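CDP-glucose 4,6-dehydratase (PDB 1WVG) catalyses the NAD+-dependent dehydration of CDP-D-glucose to CDP-4-dehydro-6-deoxy-D-glucose, a step in making CDP-3,6-dideoxy-D-mannose for the lipopolysaccharide O-antigen. Local coordinates at residues 175-178 with 179-182; 250-253 with 254-257; 309-313 with 314-318; 330-333 with 334-338. One frame throughout, in Å; residues are numbered along the deposited sequence.

Contact 1. Residues 175-178 with 179-182; sequences FFNP and ANYE
From Asn-177 to Tyr-181 the backbone folds through a tight turn, with Pro-178 and Ala-179 both at helical backbone angles, and the turn runs directly into helix 181-184. Backbone bonding here is slack: Tyr-181 N, for one, donates weakly to Pro-178 O at 3.1 Å. The firmer link comes from a side chain. Asn-177 OD1 accepts the backbone N-H of Ala-179 at 2.9 Å, nearly straight (162° at the hydrogen), with the donor lying in the carbonyl plane on a lone pair. A side-chain oxygen bonded to the amide two residues on is an Asx turn, here with proline as its middle residue. The first torsion of Asn-177 (chi1 -162°) sets CG trans to the backbone N and beside the carbonyl carbon, which lets OD1 lean forward over the next peptide. The same oxygen brushes the methyl group of Ala-179, OD1 to CB 3.2 Å. At its other end the amide is tied back, ND2 giving a hydrogen bond to Asn-173 O in the last turn of helix 156-175, and the two bonds together fix its rotation. Asn-180 stands at the N-cap position without capping the helix; its amide folds back beside Asn-177, with ND2 3.0 Å from Asn-177 CB. On Tyr-181, CB rests 3.1 Å from Pro-178 O. The turn thus joins helix 156-175 to helix 181-184: Phe-176 packs on Val-118 and Lys-119 of helix 100-121, Pro-178 and Tyr-181 lean on Ala-254 of helix 253-256, and Asn-177 reaches Tyr-154 of the second subunit.

Contact 2. Residues 250-253 with 254-257; sequences YTEG and AKFS
Glu-252 and Phe-256 extend in the same direction next to each other, and the glutamate can be traced outward along the ring. Its CB touches the rim of the phenyl group, 3.8 Å from Phe-256 CE1. Beyond CG the chain stays extended (chi2 174°), bringing the carboxyl carbon CD to the ring edge, in its plane and 3.9 Å from Phe-256 CE1, with the carboxylate standing almost perpendicular to the ring at 85°. The two oxygens then part. OE1 forms a salt bridge with Lys-255 NZ at 3.1 Å, met nearly along its C-O axis, while OE2 is paired with Arg-248, so the carboxylate is clamped between two cations. Lys-255 bends at its third torsion to reach it, and on the way its CG passes over one face of the Phe-256 ring, toward the rim. In the backbone, Phe-256 N bonds to Glu-252 O at 3.2 Å and, weakly, to Gly-253 O at 3.3 Å, holding together a loosely bonded helical turn. This turn follows helix 236-251, on whose Arg-248 and Leu-249 the Phe-256 side chain packs, and leads to Ser-257, whose OG bonds to Leu-188 O on strand 187-197, just ahead of strand 259-262.

Contact 3. Residues 309-313 with 314-318; sequences KANMQ and LGWHP
Asn-311 and His-317 meet at a slant, their flat groups almost parallel: the amide and imidazole planes differ by only 9°, and Asn-311 ND2 lies 3.9 Å from His-317 ND1. With CG placed beside its own backbone N (chi1 -60°), Asn-311 swings its amide toward the outgoing chain, and ND2 donates to Trp-316 O at 2.6 Å with 150° at the hydrogen. The acceptor is close to the amide plane. Trp-316 turns to the inner side instead, its CE3 touching two helix residues, 4.1 Å from Ala-310 CB and 4.0 Å from Asn-311 ND2. Leu-314 joins this apolar patch through CD1, 4.2 Å from Ala-310 CB. The arrangement is the C-terminal end of helix 308-314, where the chain leaves helical geometry at Gly-315, a residue with positive phi. One carbonyl grips both sides of the exit: Ala-310 O accepts from Leu-314 N at 3.0 Å and from Trp-316 N at 3.0 Å, the donors approaching from opposite faces of its plane. In this Rossmann-fold enzyme the helix packs against strand 259-262 of the parallel sheet, Ala-310 and Leu-314 touching Phe-262. Trp-316 sets its ring edge-to-face with Phe-262 and hydrogen-bonds through NE1 to Ser-240 of helix 236-251, whereas Met-312 faces away and packs on Val-142 of the third subunit.

Contact 4. Residues 330-333 with 334-338; sequences VKWH and KAWIR
Residues 330-337 form the last turns of helix 322-337, with Arg-338 just beyond them, and are joined by four successive i to i+4 bonds. Lys-334 N meets Val-330 O at 3.0 Å and Ile-337 N meets His-333 O at 3.0 Å, with the bonds from Ala-335 to Lys-331 and from Trp-336 to Trp-332 between them. On one side of this regular backbone three rings gather into an aromatic cluster. Trp-336, with CG trans to its backbone N (chi1 173°), reaches out next to His-333; its CE3 sits over one face of the imidazole, toward the rim and 3.8 Å from His-333 CE1, the planes inclined at 49°. Ile-337 CD1 meets the imidazole at another atom, 3.7 Å from His-333 CD2. The indoles of Trp-332 and Trp-336 are tilted by 21° and offset so far that they hardly overlap, touching chiefly through Trp-332 CZ3 and Trp-336 CB at 4.0 Å. The i to i+3 and i to i+4 spacing puts the three rings on one side of the helix, against its neighbours: Trp-332 and Trp-336 on Met-342 of helix 342-355, His-333 on Leu-212 of helix 207-216. Trp-332 NE1 is hydrogen-bonded to Ser-346. Lys-334 takes another direction, its extended chain passing Val-330, with CD 4.2 Å from Val-330 CG1, before NZ donates to Trp-283 O at the end of helix 272-283.

Along the chain the four contacts follow in series; each is local, within eight to ten consecutive residues, and none encloses or crosses another. Contact 1 turns the chain from helix 156-175 into helix 181-184. Contact 2 bends it from helix 236-251 toward strand 259-262 and touches contact 1 through Pro-178 and Tyr-181. Contact 3, at the exit of helix 308-314, meets contact 2 where Phe-256 CD2 lies 3.8 Å from Leu-314 CD2, so residues 175-182, 250-257 and 309-318 form a chain of touching turns. Contact 4 ends the next helix, 322-337, its nearest atoms about 18 Å from contact 3, and lies across the chain's centre from contacts 1 and 2.

Contact 1. Residues 175-178 with 179-182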
loop_
_atom_site.group_PDB
_atom_site.type_symbol
_atom_site.label_atom_id
_atom_site.label_comp_id
_atom_site.label_asym_id
_atom_site.label_seq_id
_atom_site.Cartn_x
_atom_site.Cartn_y
_atom_site.Cartn_z
ATOM N N PHE A 175 -12.090 13.355 20.816
ATOM C CA PHE A 175 -12.085 14.252 21.946
ATOM C C PHE A 175 -11.050 15.364 22.001
ATOM O O PHE A 175 -11.284 16.377 22.649
ATOM C CB PHE A 175 -12.034 13.398 23.206
ATOM C CG PHE A 175 -13.017 12.251 23.228
ATOM C CD1 PHE A 175 -12.568 10.935 23.357
ATOM C CD2 PHE A 175 -14.397 12.461 23.169
ATOM C CE1 PHE A 175 -13.452 9.854 23.417
ATOM C CE2 PHE A 175 -15.292 11.389 23.209
ATOM C CZ PHE A 175 -14.826 10.078 23.328
ATOM N N PHE A 176 -9.902 15.178 21.376
ATOM C CA PHE A 176 -8.855 16.201 21.380
ATOM C C PHE A 176 -8.586 16.594 19.935
ATOM O O PHE A 176 -7.437 16.670 19.488
ATOM C CB PHE A 176 -7.536 15.649 22.014
ATOM C CG PHE A 176 -7.782 14.962 23.344
ATOM C CD1 PHE A 176 -7.427 13.623 23.535
ATOM C CD2 PHE A 176 -8.377 15.634 24.415
ATOM C CE1 PHE A 176 -7.676 12.963 24.742
ATOM C CE2 PHE A 176 -8.624 14.992 25.634
ATOM C CZ PHE A 176 -8.267 13.651 25.805
ATOM N N ASN A 177 -9.664 16.798 19.172
ATOM C CA ASN A 177 -9.481 17.072 17.768
ATOM C C ASN A 177 -8.733 18.357 17.442
ATOM O O ASN A 177 -9.109 19.437 17.855
ATOM C CB ASN A 177 -10.801 16.951 17.016
ATOM C CG ASN A 177 -10.574 16.793 15.542
ATOM O OD1 ASN A 177 -9.995 17.647 14.857
ATOM N ND2 ASN A 177 -10.990 15.650 15.055
ATOM N N PRO A 178 -7.661 18.274 16.665
ATOM C CA PRO A 178 -6.948 19.503 16.333
ATOM C C PRO A 178 -7.874 20.636 15.891
ATOM O O PRO A 178 -7.597 21.799 16.166
ATOM C CB PRO A 178 -5.892 19.131 15.284
ATOM C CG PRO A 178 -5.667 17.627 15.456
ATOM C CD PRO A 178 -6.898 17.072 16.196
ATOM N N ALA A 179 -8.988 20.288 15.226
ATOM C CA ALA A 179 -9.994 21.246 14.737
ATOM C C ALA A 179 -10.561 22.080 15.861
ATOM O O ALA A 179 -10.624 23.304 15.802
ATOM C CB ALA A 179 -11.168 20.555 14.049
ATOM N N ASN A 180 -10.995 21.379 16.888
ATOM C CA ASN A 180 -11.562 22.020 18.044
ATOM C C ASN A 180 -10.512 22.243 19.118
ATOM O O ASN A 180 -10.837 22.287 20.305
ATOM C CB ASN A 180 -12.736 21.204 18.607
ATOM C CG ASN A 180 -12.574 19.734 18.300
ATOM O OD1 ASN A 180 -13.313 19.192 17.470
ATOM N ND2 ASN A 180 -11.570 19.100 18.908
ATOM N N TYR A 181 -9.248 22.385 18.700
ATOM C CA TYR A 181 -8.163 22.587 19.657
ATOM C C TYR A 181 -8.444 23.637 20.730
ATOM O O TYR A 181 -8.217 23.433 21.935
ATOM C CB TYR A 181 -6.811 22.848 18.971
ATOM C CG TYR A 181 -5.645 23.072 19.919
ATOM C CD1 TYR A 181 -5.455 22.345 21.096
ATOM C CD2 TYR A 181 -4.687 24.028 19.589
ATOM C CE1 TYR A 181 -4.362 22.588 21.932
ATOM C CE2 TYR A 181 -3.584 24.280 20.404
ATOM C CZ TYR A 181 -3.423 23.564 21.589
ATOM O OH TYR A 181 -2.333 23.844 22.383
ATOM N N GLU A 182 -8.927 24.767 20.241
ATOM C CA GLU A 182 -9.255 25.924 21.046
ATOM C C GLU A 182 -10.363 25.635 22.027
ATOM O O GLU A 182 -10.628 26.356 22.993
ATOM C CB GLU A 182 -9.622 27.135 20.147
ATOM C CG GLU A 182 -8.396 27.714 19.401
ATOM C CD GLU A 182 -7.439 28.500 20.297
ATOM O OE1 GLU A 182 -7.797 29.102 21.307
ATOM O OE2 GLU A 182 -6.195 28.461 19.863
#

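Contact 2. Residues 250-253 with 254-257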
loop_
_atom_site.group_PDB
_atom_site.type_symbol
_atom_site.label_atom_id
_atom_site.label_comp_id
_atom_site.label_asym_id
_atom_site.label_seq_id
_atom_site.Cartn_x
_atom_site.Cartn_y
_atom_site.Cartn_z
ATOM N N TYR A 250 3.060 21.727 24.103
ATOM C CA TYR A 250 2.648 22.724 25.075
ATOM C C TYR A 250 2.145 23.993 24.419
ATOM O O TYR A 250 1.086 24.543 24.755
ATOM C CB TYR A 250 3.772 23.072 26.052
ATOM C CG TYR A 250 3.171 23.510 27.354
ATOM C CD1 TYR A 250 2.951 22.580 28.370
ATOM C CD2 TYR A 250 2.822 24.844 27.584
ATOM C CE1 TYR A 250 2.395 22.963 29.593
ATOM C CE2 TYR A 250 2.269 25.246 28.804
ATOM C CZ TYR A 250 2.048 24.298 29.810
ATOM O OH TYR A 250 1.488 24.664 31.019
ATOM N N THR A 251 2.920 24.438 23.455
ATOM C CA THR A 251 2.532 25.622 22.754
ATOM C C THR A 251 1.816 25.466 21.386
ATOM O O THR A 251 1.021 26.335 21.028
ATOM C CB THR A 251 3.699 26.574 22.833
ATOM O OG1 THR A 251 4.860 25.849 22.474
ATOM C CG2 THR A 251 3.741 26.990 24.306
ATOM N N GLU A 252 2.057 24.352 20.643
ATOM C CA GLU A 252 1.450 24.032 19.325
ATOM C C GLU A 252 0.851 22.638 19.276
ATOM O O GLU A 252 1.226 21.753 18.491
ATOM C CB GLU A 252 2.420 24.214 18.151
ATOM C CG GLU A 252 3.323 25.449 18.340
ATOM C CD GLU A 252 4.376 25.582 17.275
ATOM O OE1 GLU A 252 4.133 25.577 16.081
ATOM O OE2 GLU A 252 5.583 25.655 17.762
ATOM N N GLY A 253 -0.096 22.479 20.169
ATOM C CA GLY A 253 -0.782 21.233 20.331
ATOM C C GLY A 253 -1.278 20.692 19.035
ATOM O O GLY A 253 -0.882 19.613 18.624
ATOM N N ALA A 254 -2.160 21.435 18.403
ATOM C CA ALA A 254 -2.718 20.963 17.146
ATOM C C ALA A 254 -1.679 20.398 16.199
ATOM O O ALA A 254 -1.836 19.275 15.710
ATOM C CB ALA A 254 -3.551 22.007 16.417
ATOM N N LYS A 255 -0.621 21.184 15.971
ATOM C CA LYS A 255 0.482 20.863 15.067
ATOM C C LYS A 255 1.308 19.591 15.291
ATOM O O LYS A 255 1.753 18.957 14.318
ATOM C CB LYS A 255 1.451 22.029 14.956
ATOM C CG LYS A 255 2.401 21.875 13.772
ATOM C CD LYS A 255 3.683 22.690 13.877
ATOM C CE LYS A 255 3.879 23.711 12.761
ATOM N NZ LYS A 255 4.801 24.816 13.127
ATOM N N PHE A 256 1.607 19.236 16.548
ATOM C CA PHE A 256 2.436 18.058 16.770
ATOM C C PHE A 256 1.667 16.891 17.330
ATOM O O PHE A 256 2.256 15.930 17.757
ATOM C CB PHE A 256 3.598 18.406 17.694
ATOM C CG PHE A 256 4.419 19.467 17.054
ATOM C CD1 PHE A 256 4.178 20.806 17.367
ATOM C CD2 PHE A 256 5.419 19.134 16.136
ATOM C CE1 PHE A 256 4.931 21.802 16.745
ATOM C CE2 PHE A 256 6.163 20.114 15.478
ATOM C CZ PHE A 256 5.903 21.452 15.800
ATOM N N SER A 257 0.347 17.021 17.351
ATOM C CA SER A 257 -0.589 16.027 17.865
ATOM C C SER A 257 -0.740 14.850 16.889
ATOM O O SER A 257 -1.735 14.721 16.178
ATOM C CB SER A 257 -1.921 16.725 18.183
ATOM O OG SER A 257 -2.815 15.882 18.890
#

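Contact 3. Residues 309-313 with 314-318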
loop_
_atom_site.group_PDB
_atom_site.type_symbol
_atom_site.label_atom_id
_atom_site.label_comp_id
_atom_site.label_asym_id
_atom_site.label_seq_id
_atom_site.Cartn_x
_atom_site.Cartn_y
_atom_site.Cartn_z
ATOM N N LYS A 309 10.856 11.781 10.033
ATOM C CA LYS A 309 9.847 12.737 10.476
ATOM C C LYS A 309 10.266 13.563 11.693
ATOM O O LYS A 309 10.117 14.794 11.753
ATOM C CB LYS A 309 8.486 12.064 10.637
ATOM C CG LYS A 309 7.302 12.946 11.014
ATOM C CD LYS A 309 6.110 12.064 11.430
ATOM C CE LYS A 309 4.862 12.826 11.831
ATOM N NZ LYS A 309 3.656 11.976 11.945
ATOM N N ALA A 310 10.795 12.892 12.700
ATOM C CA ALA A 310 11.268 13.639 13.872
ATOM C C ALA A 310 12.501 14.443 13.464
ATOM O O ALA A 310 12.693 15.588 13.908
ATOM C CB ALA A 310 11.686 12.712 15.003
ATOM N N ASN A 311 13.379 13.859 12.620
ATOM C CA ASN A 311 14.555 14.604 12.254
ATOM C C ASN A 311 14.184 15.918 11.601
ATOM O O ASN A 311 14.652 16.989 12.011
ATOM C CB ASN A 311 15.469 13.839 11.308
ATOM C CG ASN A 311 15.967 12.536 11.884
ATOM O OD1 ASN A 311 16.257 11.595 11.118
ATOM N ND2 ASN A 311 16.095 12.466 13.216
ATOM N N MET A 312 13.353 15.819 10.568
ATOM C CA MET A 312 12.914 17.005 9.832
ATOM C C MET A 312 11.927 17.856 10.576
ATOM O O MET A 312 12.070 19.055 10.668
ATOM C CB MET A 312 12.069 16.742 8.579
ATOM C CG MET A 312 12.361 15.498 7.804
ATOM S SD MET A 312 14.112 15.207 7.543
ATOM C CE MET A 312 13.972 14.220 6.021
ATOM N N GLN A 313 10.863 17.226 11.007
ATOM C CA GLN A 313 9.786 17.946 11.656
ATOM C C GLN A 313 9.970 18.501 13.083
ATOM O O GLN A 313 9.436 19.585 13.387
ATOM C CB GLN A 313 8.370 17.375 11.333
ATOM C CG GLN A 313 8.189 17.018 9.847
ATOM C CD GLN A 313 6.855 16.355 9.492
ATOM O OE1 GLN A 313 6.646 15.901 8.352
ATOM N NE2 GLN A 313 5.941 16.278 10.458
ATOM N N LEU A 314 10.681 17.769 13.948
ATOM C CA LEU A 314 10.902 18.222 15.316
ATOM C C LEU A 314 12.308 18.748 15.417
ATOM O O LEU A 314 12.666 19.413 16.405
ATOM C CB LEU A 314 10.797 17.049 16.332
ATOM C CG LEU A 314 9.366 16.620 16.639
ATOM C CD1 LEU A 314 9.380 15.301 17.387
ATOM C CD2 LEU A 314 8.671 17.696 17.479
ATOM N N GLY A 315 13.081 18.394 14.378
ATOM C CA GLY A 315 14.494 18.694 14.232
ATOM C C GLY A 315 15.248 17.924 15.318
ATOM O O GLY A 315 16.217 18.400 15.879
ATOM N N TRP A 316 14.790 16.714 15.653
ATOM C CA TRP A 316 15.435 15.936 16.702
ATOM C C TRP A 316 16.411 14.910 16.144
ATOM O O TRP A 316 16.107 14.214 15.188
ATOM C CB TRP A 316 14.344 15.239 17.579
ATOM C CG TRP A 316 14.858 14.198 18.544
ATOM C CD1 TRP A 316 15.123 14.362 19.881
ATOM C CD2 TRP A 316 15.201 12.833 18.237
ATOM N NE1 TRP A 316 15.596 13.199 20.427
ATOM C CE2 TRP A 316 15.643 12.242 19.444
ATOM C CE3 TRP A 316 15.137 12.070 17.068
ATOM C CZ2 TRP A 316 16.037 10.918 19.497
ATOM C CZ3 TRP A 316 15.519 10.761 17.130
ATOM C CH2 TRP A 316 15.969 10.208 18.323
ATOM N N HIS A 317 17.586 14.813 16.747
ATOM C CA HIS A 317 18.591 13.868 16.306
ATOM C C HIS A 317 19.204 13.189 17.528
ATOM O O HIS A 317 19.168 13.763 18.628
ATOM C CB HIS A 317 19.659 14.574 15.449
ATOM C CG HIS A 317 19.052 15.524 14.432
ATOM N ND1 HIS A 317 18.860 15.158 13.101
ATOM C CD2 HIS A 317 18.583 16.807 14.569
ATOM C CE1 HIS A 317 18.301 16.195 12.480
ATOM N NE2 HIS A 317 18.114 17.209 13.336
ATOM N N PRO A 318 19.711 11.952 17.349
ATOM C CA PRO A 318 20.311 11.222 18.452
ATOM C C PRO A 318 21.712 11.723 18.738
ATOM O O PRO A 318 22.449 12.188 17.864
ATOM C CB PRO A 318 20.382 9.760 18.043
ATOM C CG PRO A 318 19.922 9.678 16.594
ATOM C CD PRO A 318 19.317 11.020 16.252
#

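Contact 4. Residues 330-333 with 334-338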
loop_
_atom_site.group_PDB
_atom_site.type_symbol
_atom_site.label_atom_id
_atom_site.label_comp_id
_atom_site.label_asym_id
_atom_site.label_seq_id
_atom_site.Cartn_x
_atom_site.Cartn_y
_atom_site.Cartn_z
ATOM N N VAL A 330 28.370 -0.062 30.575
ATOM C CA VAL A 330 29.393 -0.827 31.266
ATOM C C VAL A 330 29.959 -0.068 32.444
ATOM O O VAL A 330 30.056 -0.530 33.566
ATOM C CB VAL A 330 30.519 -1.109 30.308
ATOM C CG1 VAL A 330 31.788 -1.290 31.138
ATOM C CG2 VAL A 330 30.179 -2.370 29.500
ATOM N N LYS A 331 30.342 1.134 32.155
ATOM C CA LYS A 331 30.859 1.987 33.158
ATOM C C LYS A 331 29.859 2.100 34.253
ATOM O O LYS A 331 30.211 1.956 35.412
ATOM C CB LYS A 331 31.134 3.351 32.578
ATOM C CG LYS A 331 32.554 3.381 32.043
ATOM C CD LYS A 331 32.962 4.660 31.333
ATOM C CE LYS A 331 34.123 4.394 30.382
ATOM N NZ LYS A 331 34.425 5.541 29.492
ATOM N N TRP A 332 28.616 2.358 33.881
ATOM C CA TRP A 332 27.558 2.532 34.878
ATOM C C TRP A 332 27.387 1.317 35.758
ATOM O O TRP A 332 27.341 1.393 36.988
ATOM C CB TRP A 332 26.194 2.993 34.282
ATOM C CG TRP A 332 25.137 3.512 35.242
ATOM C CD1 TRP A 332 24.740 4.829 35.444
ATOM C CD2 TRP A 332 24.302 2.725 36.105
ATOM N NE1 TRP A 332 23.703 4.918 36.363
ATOM C CE2 TRP A 332 23.420 3.630 36.776
ATOM C CE3 TRP A 332 24.237 1.361 36.386
ATOM C CZ2 TRP A 332 22.523 3.167 37.722
ATOM C CZ3 TRP A 332 23.308 0.919 37.297
ATOM C CH2 TRP A 332 22.469 1.809 37.953
ATOM N N HIS A 333 27.275 0.178 35.116
ATOM C CA HIS A 333 27.076 -1.042 35.850
ATOM C C HIS A 333 28.168 -1.315 36.884
ATOM O O HIS A 333 27.899 -1.666 38.037
ATOM C CB HIS A 333 26.862 -2.220 34.908
ATOM C CG HIS A 333 26.128 -3.312 35.580
ATOM N ND1 HIS A 333 24.779 -3.190 35.868
ATOM C CD2 HIS A 333 26.572 -4.537 35.988
ATOM C CE1 HIS A 333 24.423 -4.342 36.453
ATOM N NE2 HIS A 333 25.481 -5.171 36.529
ATOM N N LYS A 334 29.410 -1.151 36.458
ATOM C CA LYS A 334 30.553 -1.375 37.310
ATOM C C LYS A 334 30.580 -0.403 38.486
ATOM O O LYS A 334 30.778 -0.819 39.626
ATOM C CB LYS A 334 31.841 -1.377 36.500
ATOM C CG LYS A 334 31.910 -2.589 35.586
ATOM C CD LYS A 334 33.248 -2.733 34.855
ATOM C CE LYS A 334 33.440 -4.113 34.218
ATOM N NZ LYS A 334 34.797 -4.334 33.703
ATOM N N ALA A 335 30.371 0.887 38.221
ATOM C CA ALA A 335 30.369 1.867 39.299
ATOM C C ALA A 335 29.414 1.458 40.411
ATOM O O ALA A 335 29.697 1.544 41.602
ATOM C CB ALA A 335 30.002 3.236 38.762
ATOM N N TRP A 336 28.263 0.994 39.965
ATOM C CA TRP A 336 27.225 0.561 40.835
ATOM C C TRP A 336 27.759 -0.548 41.686
ATOM O O TRP A 336 27.613 -0.592 42.907
ATOM C CB TRP A 336 26.100 -0.033 39.969
ATOM C CG TRP A 336 25.060 -0.667 40.828
ATOM C CD1 TRP A 336 24.384 -0.024 41.819
ATOM C CD2 TRP A 336 24.609 -2.031 40.834
ATOM N NE1 TRP A 336 23.516 -0.889 42.421
ATOM C CE2 TRP A 336 23.626 -2.129 41.845
ATOM C CE3 TRP A 336 24.910 -3.161 40.072
ATOM C CZ2 TRP A 336 22.977 -3.331 42.145
ATOM C CZ3 TRP A 336 24.257 -4.341 40.351
ATOM C CH2 TRP A 336 23.298 -4.424 41.367
ATOM N N ILE A 337 28.382 -1.454 40.962
ATOM C CA ILE A 337 28.983 -2.642 41.512
ATOM C C ILE A 337 29.976 -2.374 42.645
ATOM O O ILE A 337 29.926 -3.031 43.700
ATOM C CB ILE A 337 29.547 -3.498 40.399
ATOM C CG1 ILE A 337 28.590 -4.650 40.105
ATOM C CG2 ILE A 337 30.956 -3.979 40.745
ATOM C CD1 ILE A 337 28.889 -5.340 38.771
ATOM N N ARG A 338 30.851 -1.394 42.413
ATOM C CA ARG A 338 31.862 -0.964 43.353
ATOM C C ARG A 338 31.243 -0.135 44.439
ATOM O O ARG A 338 31.954 0.419 45.269
ATOM C CB ARG A 338 32.912 -0.062 42.739
ATOM C CG ARG A 338 33.075 -0.196 41.246
ATOM C CD ARG A 338 34.282 0.595 40.770
ATOM N NE ARG A 338 33.976 1.996 40.514
ATOM C CZ ARG A 338 33.914 2.485 39.268
ATOM N NH1 ARG A 338 34.111 1.714 38.189
ATOM N NH2 ARG A 338 33.625 3.775 39.074
#